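5-Carboxyvanillate Decarboxylase (Novosphingobium aromaticivorans, PDB 4QRN) probably catalyses the metal-dependent decarboxylation of 5-carboxyvanillate, and binds manganese together with a nitrobenzoate inhibitor. Local coordinates at residues A[70-73]-A[74-78]; A[81-84]-A[85-88]; A[196-199]-A[200-204]. All blocks are in the same frame, centred on the assembly; numbering follows the deposited sequence.

Contact 1 of 3, residues A[70-73]-A[74-78]; sequences WGFY and AQSPS. With 1DF (4-hydroxy-3-methoxy-5-nitrobenzoic acid), chain F.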
loop_
_atom_site.group_PDB
_atom_site.type_symbol
_atom_site.label_atom_id
_atom_site.label_comp_id
_atom_site.label_asym_id
_atom_site.label_seq_id
_atom_site.Cartn_x
_atom_site.Cartn_y
_atom_site.Cartn_z
ATOM N N TRP A 70 11.403 18.115 4.678
ATOM C CA TRP A 70 11.525 19.545 4.915
ATOM C C TRP A 70 12.903 20.080 4.535
ATOM O O TRP A 70 13.014 21.238 4.179
ATOM C CB TRP A 70 11.055 19.924 6.342
ATOM C CG TRP A 70 9.552 19.909 6.307
ATOM C CD1 TRP A 70 8.703 18.957 6.802
ATOM C CD2 TRP A 70 8.748 20.823 5.577
ATOM N NE1 TRP A 70 7.400 19.241 6.442
ATOM C CE2 TRP A 70 7.410 20.379 5.683
ATOM C CE3 TRP A 70 9.026 21.976 4.831
ATOM C CZ2 TRP A 70 6.367 21.026 5.061
ATOM C CZ3 TRP A 70 7.962 22.632 4.232
ATOM C CH2 TRP A 70 6.662 22.151 4.361
ATOM N N GLY A 71 13.940 19.244 4.541
ATOM C CA GLY A 71 15.180 19.648 3.891
ATOM C C GLY A 71 14.894 19.977 2.426
ATOM O O GLY A 71 15.399 20.951 1.852
ATOM N N PHE A 72 14.040 19.175 1.799
ATOM C CA PHE A 72 13.655 19.427 0.404
ATOM C C PHE A 72 12.809 20.696 0.261
ATOM O O PHE A 72 13.208 21.635 -0.432
ATOM C CB PHE A 72 12.925 18.211 -0.200
ATOM C CG PHE A 72 12.470 18.418 -1.626
ATOM C CD1 PHE A 72 13.402 18.449 -2.661
ATOM C CD2 PHE A 72 11.127 18.604 -1.937
ATOM C CE1 PHE A 72 12.985 18.636 -3.980
ATOM C CE2 PHE A 72 10.712 18.801 -3.246
ATOM C CZ PHE A 72 11.647 18.820 -4.270
ATOM N N TYR A 73 11.653 20.769 0.909
ATOM C CA TYR A 73 10.793 21.916 0.625
ATOM C C TYR A 73 11.377 23.226 1.109
ATOM O O TYR A 73 11.168 24.258 0.467
ATOM C CB TYR A 73 9.349 21.720 1.152
ATOM C CG TYR A 73 8.614 20.724 0.300
ATOM C CD1 TYR A 73 8.346 21.005 -1.040
ATOM C CD2 TYR A 73 8.229 19.496 0.804
ATOM C CE1 TYR A 73 7.737 20.063 -1.849
ATOM C CE2 TYR A 73 7.619 18.557 -0.004
ATOM C CZ TYR A 73 7.382 18.840 -1.318
ATOM O OH TYR A 73 6.806 17.904 -2.136
ATOM N N ALA A 74 12.098 23.217 2.217
ATOM C CA ALA A 74 12.586 24.475 2.749
ATOM C C ALA A 74 13.868 24.953 2.071
ATOM O O ALA A 74 14.186 26.133 2.170
ATOM C CB ALA A 74 12.793 24.358 4.255
ATOM N N GLN A 75 14.589 24.071 1.371
ATOM C CA GLN A 75 15.897 24.434 0.795
ATOM C C GLN A 75 16.111 24.088 -0.687
ATOM O O GLN A 75 17.058 24.569 -1.293
ATOM C CB GLN A 75 17.016 23.795 1.610
ATOM C CG GLN A 75 16.910 24.089 3.097
ATOM C CD GLN A 75 18.013 23.434 3.898
ATOM O OE1 GLN A 75 18.722 24.097 4.651
ATOM N NE2 GLN A 75 18.161 22.122 3.745
ATOM N N SER A 76 15.276 23.247 -1.289
ATOM C CA SER A 76 15.496 22.904 -2.687
ATOM C C SER A 76 15.333 24.128 -3.572
ATOM O O SER A 76 14.384 24.887 -3.391
ATOM C CB SER A 76 14.477 21.856 -3.142
ATOM O OG SER A 76 14.483 21.722 -4.566
ATOM N N PRO A 77 16.207 24.278 -4.583
ATOM C CA PRO A 77 16.040 25.359 -5.570
ATOM C C PRO A 77 15.085 24.980 -6.699
ATOM O O PRO A 77 14.912 25.765 -7.632
ATOM C CB PRO A 77 17.455 25.528 -6.137
ATOM C CG PRO A 77 17.995 24.120 -6.105
ATOM C CD PRO A 77 17.445 23.506 -4.818
ATOM N N SER A 78 14.507 23.783 -6.644
ATOM C CA SER A 78 13.603 23.364 -7.695
ATOM C C SER A 78 12.419 24.298 -7.828
ATOM O O SER A 78 11.897 24.860 -6.847
ATOM C CB SER A 78 13.128 21.933 -7.472
ATOM O OG SER A 78 12.263 21.824 -6.340
HETATM C C1 1DF F . 3.330 16.249 -0.271
HETATM C CO1 1DF F . 2.109 15.714 -0.572
HETATM C CO2 1DF F . 3.530 16.837 0.998
HETATM C CM1 1DF F . 1.079 15.886 0.413
HETATM C CM2 1DF F . 2.473 17.101 1.846
HETATM O OM 1DF F . 2.605 17.710 3.061
HETATM C CZ 1DF F . 1.177 16.735 1.512
HETATM C CC 1DF F . 4.478 16.165 -1.206
HETATM C CV 1DF F . 3.929 17.861 3.575
HETATM O O1 1DF F . 4.220 16.129 -2.480
HETATM O O2 1DF F . 5.623 16.155 -0.741
HETATM O O3 1DF F . 0.142 17.115 2.202
HETATM N N 1DF F . -0.050 14.899 0.303
HETATM O O11 1DF F . -0.919 14.825 1.125
HETATM O O22 1DF F . 0.033 14.029 -0.609
HETATM O O HOH W 1 12.310 25.715 -1.677
#
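The carbonyl oxygen of F72 receives two N-H groups as helix 64-75 runs out. S76 N binds F72 O at 2.8 Å with a fairly straight N-H...O angle of 156°, while the bond from Q75 N to the same oxygen is weak. Two residues earlier, A74 N donates to W70 O at 2.9 Å. A74 suits its place because its methyl touches I50 and L54 of helix 47-59 and lies near the W70 indole. With OG anti to the backbone N (chi1 167°), S76 swings back over the preceding turn, and its OG lies 3.5 Å from F72 CE1. The same hydroxyl shares a hydrogen bond of 2.8 Å with S78 OG. A short turn joins helix 64-75 to helix 79-89, with S78 as N-cap: its short hydroxyl side chain can reach both S76 and A81 N, the backbone N it caps. A water crosses the turn, donating to Y73 O and to S76 O. On the inner side, an edge of the F72 ring stands over the face of Y73, CD2 being 3.6 Å above the ring plane. Y73 OH donates to the inhibitor carboxylate oxygen O2 at 2.5 Å, the ligand oxygen lying near the plane of the phenol ring. R80 also hydrogen-bonds this hydroxyl, which probably helps to hold it in place, and the indole N-H of W70 is held by the carbonyl of S113.

Contact 2 of 3, residues A[81-84]-A[85-88]; sequences ATQI and LERL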
loop_
_atom_site.group_PDB
_atom_site.type_symbol
_atom_site.label_atom_id
_atom_site.label_comp_id
_atom_site.label_asym_id
_atom_site.label_seq_id
_atom_site.Cartn_x
_atom_site.Cartn_y
_atom_site.Cartn_z
ATOM N N ALA A 81 9.505 22.957 -5.576
ATOM C CA ALA A 81 9.597 23.197 -4.131
ATOM C C ALA A 81 9.431 24.668 -3.806
ATOM O O ALA A 81 8.766 25.038 -2.833
ATOM C CB ALA A 81 10.914 22.721 -3.595
ATOM N N THR A 82 10.080 25.533 -4.569
ATOM C CA THR A 82 10.044 26.938 -4.216
ATOM C C THR A 82 8.638 27.502 -4.352
ATOM O O THR A 82 8.222 28.314 -3.526
ATOM C CB THR A 82 11.069 27.783 -5.031
ATOM O OG1 THR A 82 10.824 27.601 -6.422
ATOM C CG2 THR A 82 12.509 27.376 -4.711
ATOM N N GLN A 83 7.902 27.095 -5.377
ATOM C CA GLN A 83 6.525 27.556 -5.518
ATOM C C GLN A 83 5.617 27.000 -4.427
ATOM O O GLN A 83 4.723 27.698 -3.944
ATOM C CB GLN A 83 5.998 27.154 -6.889
ATOM C CG GLN A 83 6.498 28.002 -8.027
ATOM C CD GLN A 83 6.124 29.466 -7.867
ATOM O OE1 GLN A 83 4.943 29.811 -7.800
ATOM N NE2 GLN A 83 7.130 30.333 -7.796
ATOM N N ILE A 84 5.819 25.745 -4.045
ATOM C CA ILE A 84 5.059 25.181 -2.947
ATOM C C ILE A 84 5.280 25.963 -1.663
ATOM O O ILE A 84 4.318 26.263 -0.933
ATOM C CB ILE A 84 5.398 23.682 -2.791
ATOM C CG1 ILE A 84 4.639 22.899 -3.878
ATOM C CG2 ILE A 84 5.127 23.163 -1.366
ATOM C CD1 ILE A 84 5.082 21.455 -4.047
ATOM N N LEU A 85 6.531 26.280 -1.341
ATOM C CA LEU A 85 6.785 26.948 -0.073
ATOM C C LEU A 85 6.097 28.313 -0.065
ATOM O O LEU A 85 5.492 28.700 0.943
ATOM C CB LEU A 85 8.295 27.057 0.146
ATOM C CG LEU A 85 8.748 27.666 1.462
ATOM C CD1 LEU A 85 8.254 26.837 2.625
ATOM C CD2 LEU A 85 10.284 27.814 1.457
ATOM N N GLU A 86 6.192 29.047 -1.171
ATOM C CA GLU A 86 5.514 30.328 -1.252
ATOM C C GLU A 86 4.006 30.199 -1.042
ATOM O O GLU A 86 3.375 30.954 -0.291
ATOM C CB GLU A 86 5.776 30.962 -2.617
ATOM C CG GLU A 86 7.170 31.492 -2.785
ATOM C CD GLU A 86 7.392 32.153 -4.143
ATOM O OE1 GLU A 86 6.399 32.459 -4.854
ATOM O OE2 GLU A 86 8.574 32.382 -4.495
ATOM N N ARG A 87 3.405 29.240 -1.724
ATOM C CA ARG A 87 1.958 29.062 -1.616
ATOM C C ARG A 87 1.556 28.597 -0.216
ATOM O O ARG A 87 0.523 29.055 0.301
ATOM C CB ARG A 87 1.440 28.097 -2.692
ATOM C CG ARG A 87 1.410 28.744 -4.073
ATOM C CD ARG A 87 1.032 27.749 -5.127
ATOM N NE ARG A 87 0.769 28.433 -6.382
ATOM C CZ ARG A 87 1.137 28.003 -7.576
ATOM N NH1 ARG A 87 1.793 26.860 -7.715
ATOM N NH2 ARG A 87 0.827 28.743 -8.635
ATOM N N LEU A 88 2.318 27.689 0.382
ATOM C CA LEU A 88 1.977 27.233 1.732
ATOM C C LEU A 88 1.848 28.383 2.700
ATOM O O LEU A 88 0.979 28.386 3.577
ATOM C CB LEU A 88 3.070 26.304 2.268
ATOM C CG LEU A 88 3.059 24.867 1.743
ATOM C CD1 LEU A 88 4.361 24.180 2.180
ATOM C CD2 LEU A 88 1.851 24.097 2.272
#
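R87 climbs back along helix 79-89 over Q83, one turn earlier. Its CB lies 3.5 Å from Q83 O, and CG stays at the same distance from that oxygen before CD begins to leave it. Because the chain is extended from CG to NE (chi2 174°), the guanidinium is carried past the backbone to a place where Q83 OE1 sits over one of its faces, 4.2 Å above the plane. That is too far for a bond; NE instead makes a salt bridge with D98. Arginine suits the site since its methylenes can line the helix while the charge reaches beyond it. The helix follows helix 64-75 and packs beside the pocket of this amidohydrolase-family enzyme, and each N-H from L85 to L88 bonds the carbonyl four residues back, L88 N reaching I84 O at 2.8 Å. Q83, bent at chi2, brings NE2 to 3.7 Å from E86 OE1, with amide and carboxylate planes 70° apart. Both residues turn to R94, which hydrogen-bonds Q83 OE1 and makes a salt bridge with E86 OE1. On the buried flank I84 and L88 run side by side, CG2 of I84 meeting CD1 of L88 at 3.8 Å, branched hydrocarbon suited to cover Y339.

Contact 3 of 3, residues A[196-199]-A[200-204]; sequences IFRA and LVEVD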
loop_
_atom_site.group_PDB
_atom_site.type_symbol
_atom_site.label_atom_id
_atom_site.label_comp_id
_atom_site.label_asym_id
_atom_site.label_seq_id
_atom_site.Cartn_x
_atom_site.Cartn_y
_atom_site.Cartn_z
ATOM N N ILE A 196 -7.603 12.139 23.174
ATOM C CA ILE A 196 -7.895 12.788 21.920
ATOM C C ILE A 196 -9.217 12.244 21.354
ATOM O O ILE A 196 -10.061 13.030 20.897
ATOM C CB ILE A 196 -6.728 12.552 20.948
ATOM C CG1 ILE A 196 -5.527 13.404 21.390
ATOM C CG2 ILE A 196 -7.152 12.811 19.479
ATOM C CD1 ILE A 196 -4.213 13.043 20.686
ATOM N N PHE A 197 -9.397 10.926 21.379
ATOM C CA PHE A 197 -10.640 10.345 20.904
ATOM C C PHE A 197 -11.823 10.736 21.757
ATOM O O PHE A 197 -12.889 11.017 21.222
ATOM C CB PHE A 197 -10.501 8.837 20.768
ATOM C CG PHE A 197 -9.504 8.463 19.706
ATOM C CD1 PHE A 197 -9.803 8.694 18.379
ATOM C CD2 PHE A 197 -8.262 7.951 20.027
ATOM C CE1 PHE A 197 -8.902 8.386 17.373
ATOM C CE2 PHE A 197 -7.338 7.648 19.029
ATOM C CZ PHE A 197 -7.656 7.859 17.699
ATOM N N ARG A 198 -11.657 10.782 23.071
ATOM C CA ARG A 198 -12.745 11.206 23.947
ATOM C C ARG A 198 -13.200 12.610 23.547
ATOM O O ARG A 198 -14.408 12.883 23.473
ATOM C CB ARG A 198 -12.308 11.179 25.408
ATOM C CG ARG A 198 -12.201 9.761 25.983
ATOM C CD ARG A 198 -13.533 9.105 26.346
ATOM N NE ARG A 198 -14.155 9.822 27.456
ATOM C CZ ARG A 198 -13.790 9.696 28.727
ATOM N NH1 ARG A 198 -12.882 8.789 29.070
ATOM N NH2 ARG A 198 -14.355 10.467 29.654
ATOM N N ALA A 199 -12.257 13.505 23.280
ATOM C CA ALA A 199 -12.604 14.874 22.933
ATOM C C ALA A 199 -13.299 14.965 21.579
ATOM O O ALA A 199 -14.258 15.722 21.434
ATOM C CB ALA A 199 -11.357 15.762 22.966
ATOM N N LEU A 200 -12.820 14.211 20.589
ATOM C CA LEU A 200 -13.461 14.211 19.272
ATOM C C LEU A 200 -14.909 13.765 19.358
ATOM O O LEU A 200 -15.767 14.335 18.696
ATOM C CB LEU A 200 -12.693 13.292 18.305
ATOM C CG LEU A 200 -11.342 13.835 17.860
ATOM C CD1 LEU A 200 -10.483 12.708 17.259
ATOM C CD2 LEU A 200 -11.579 14.951 16.863
ATOM N N VAL A 201 -15.178 12.764 20.186
ATOM C CA VAL A 201 -16.550 12.306 20.318
ATOM C C VAL A 201 -17.380 13.354 21.072
ATOM O O VAL A 201 -18.536 13.587 20.728
ATOM C CB VAL A 201 -16.578 10.928 20.992
ATOM C CG1 VAL A 201 -17.991 10.543 21.477
ATOM C CG2 VAL A 201 -15.984 9.868 20.035
ATOM N N GLU A 202 -16.797 14.005 22.078
ATOM C CA GLU A 202 -17.499 15.073 22.807
ATOM C C GLU A 202 -17.925 16.225 21.890
ATOM O O GLU A 202 -19.031 16.737 22.008
ATOM C CB GLU A 202 -16.629 15.611 23.939
ATOM C CG GLU A 202 -16.508 14.635 25.108
ATOM C CD GLU A 202 -15.355 14.911 26.062
ATOM O OE1 GLU A 202 -14.590 15.877 25.855
ATOM O OE2 GLU A 202 -15.230 14.144 27.039
ATOM N N VAL A 203 -17.040 16.658 21.000
ATOM C CA VAL A 203 -17.385 17.734 20.067
ATOM C C VAL A 203 -18.059 17.204 18.796
ATOM O O VAL A 203 -18.551 17.983 17.976
ATOM C CB VAL A 203 -16.158 18.616 19.674
ATOM C CG1 VAL A 203 -15.540 19.297 20.918
ATOM C CG2 VAL A 203 -15.125 17.825 18.896
ATOM N N ASP A 204 -18.118 15.877 18.669
ATOM C CA ASP A 204 -18.680 15.173 17.503
ATOM C C ASP A 204 -18.078 15.630 16.180
ATOM O O ASP A 204 -18.797 15.977 15.248
ATOM C CB ASP A 204 -20.210 15.287 17.469
ATOM C CG ASP A 204 -20.838 14.346 16.463
ATOM O OD1 ASP A 204 -20.289 13.243 16.234
ATOM O OD2 ASP A 204 -21.865 14.736 15.873
#
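I196 and L200 lie side by side one helical turn apart, with I196 CG2 4.0 Å from L200 CD1. The same methyl of L200 approaches the F197 ring obliquely, 4.2 Å from its CD1, so one leucine branch fills the angle between an isoleucine and a phenylalanine. Each of these residues is apolar for a reason: I196 and L200 cover I179 and I177 of strand 177-179, and F197 and L200 rest on L207 of strand 207-209. Helix 194-203 is thus the crossover helix of a beta-alpha-beta unit, with its oily side against the parallel sheet. A199 and V203 occupy the side facing helix 158-170, where the small methyl of A199 meets A162, consistent with a close approach of the two helices. Backbone bonds hold the spacing, among them L200 N to I196 O at 3.0 Å and V203 N to A199 O at 3.0 Å. The helix then ends in a Schellman motif: D204 takes a positive phi of 53°, the next residue's N-H reaches back to L200 O, and D204 N makes a weak bond to V201 O. E202, with CG anti to its own carbonyl carbon (chi1 -73°), folds along the previous turn, CG lying 3.2 Å from R198 O. R198 NE is 4.5 Å from E202 OE2, beyond a salt bridge; E202 OE1 hydrogen-bonds H166 NE2, and D204 OD2 forms a salt bridge with K372 NZ. Two carboxylates close to the negative end of the helix dipole would probably gain from these partners, and the glutamate may in turn favour a protonated H166.

Contacts 1 and 2 lie on consecutive helices, their centres 9 Å apart, and they touch directly. Y73 CE1 meets I84 CD1 at 3.7 Å, W70 CH2 meets L88 CD1 at 3.8 Å, and S76 CB meets A81 CB at 3.7 Å near the turn. Together they form one wall beside the inhibitor. Y73 touches it; the side chain of I84 stands about 6 Å away, and that of L88 about 8 Å from the manganese ion. Contact 3 is on the opposite side of the chain's centre, its nearest atoms about 19 Å from contact 1 and about 22 Å from contact 2, and belongs to the outer helical layer, away from the metal and ligand sites.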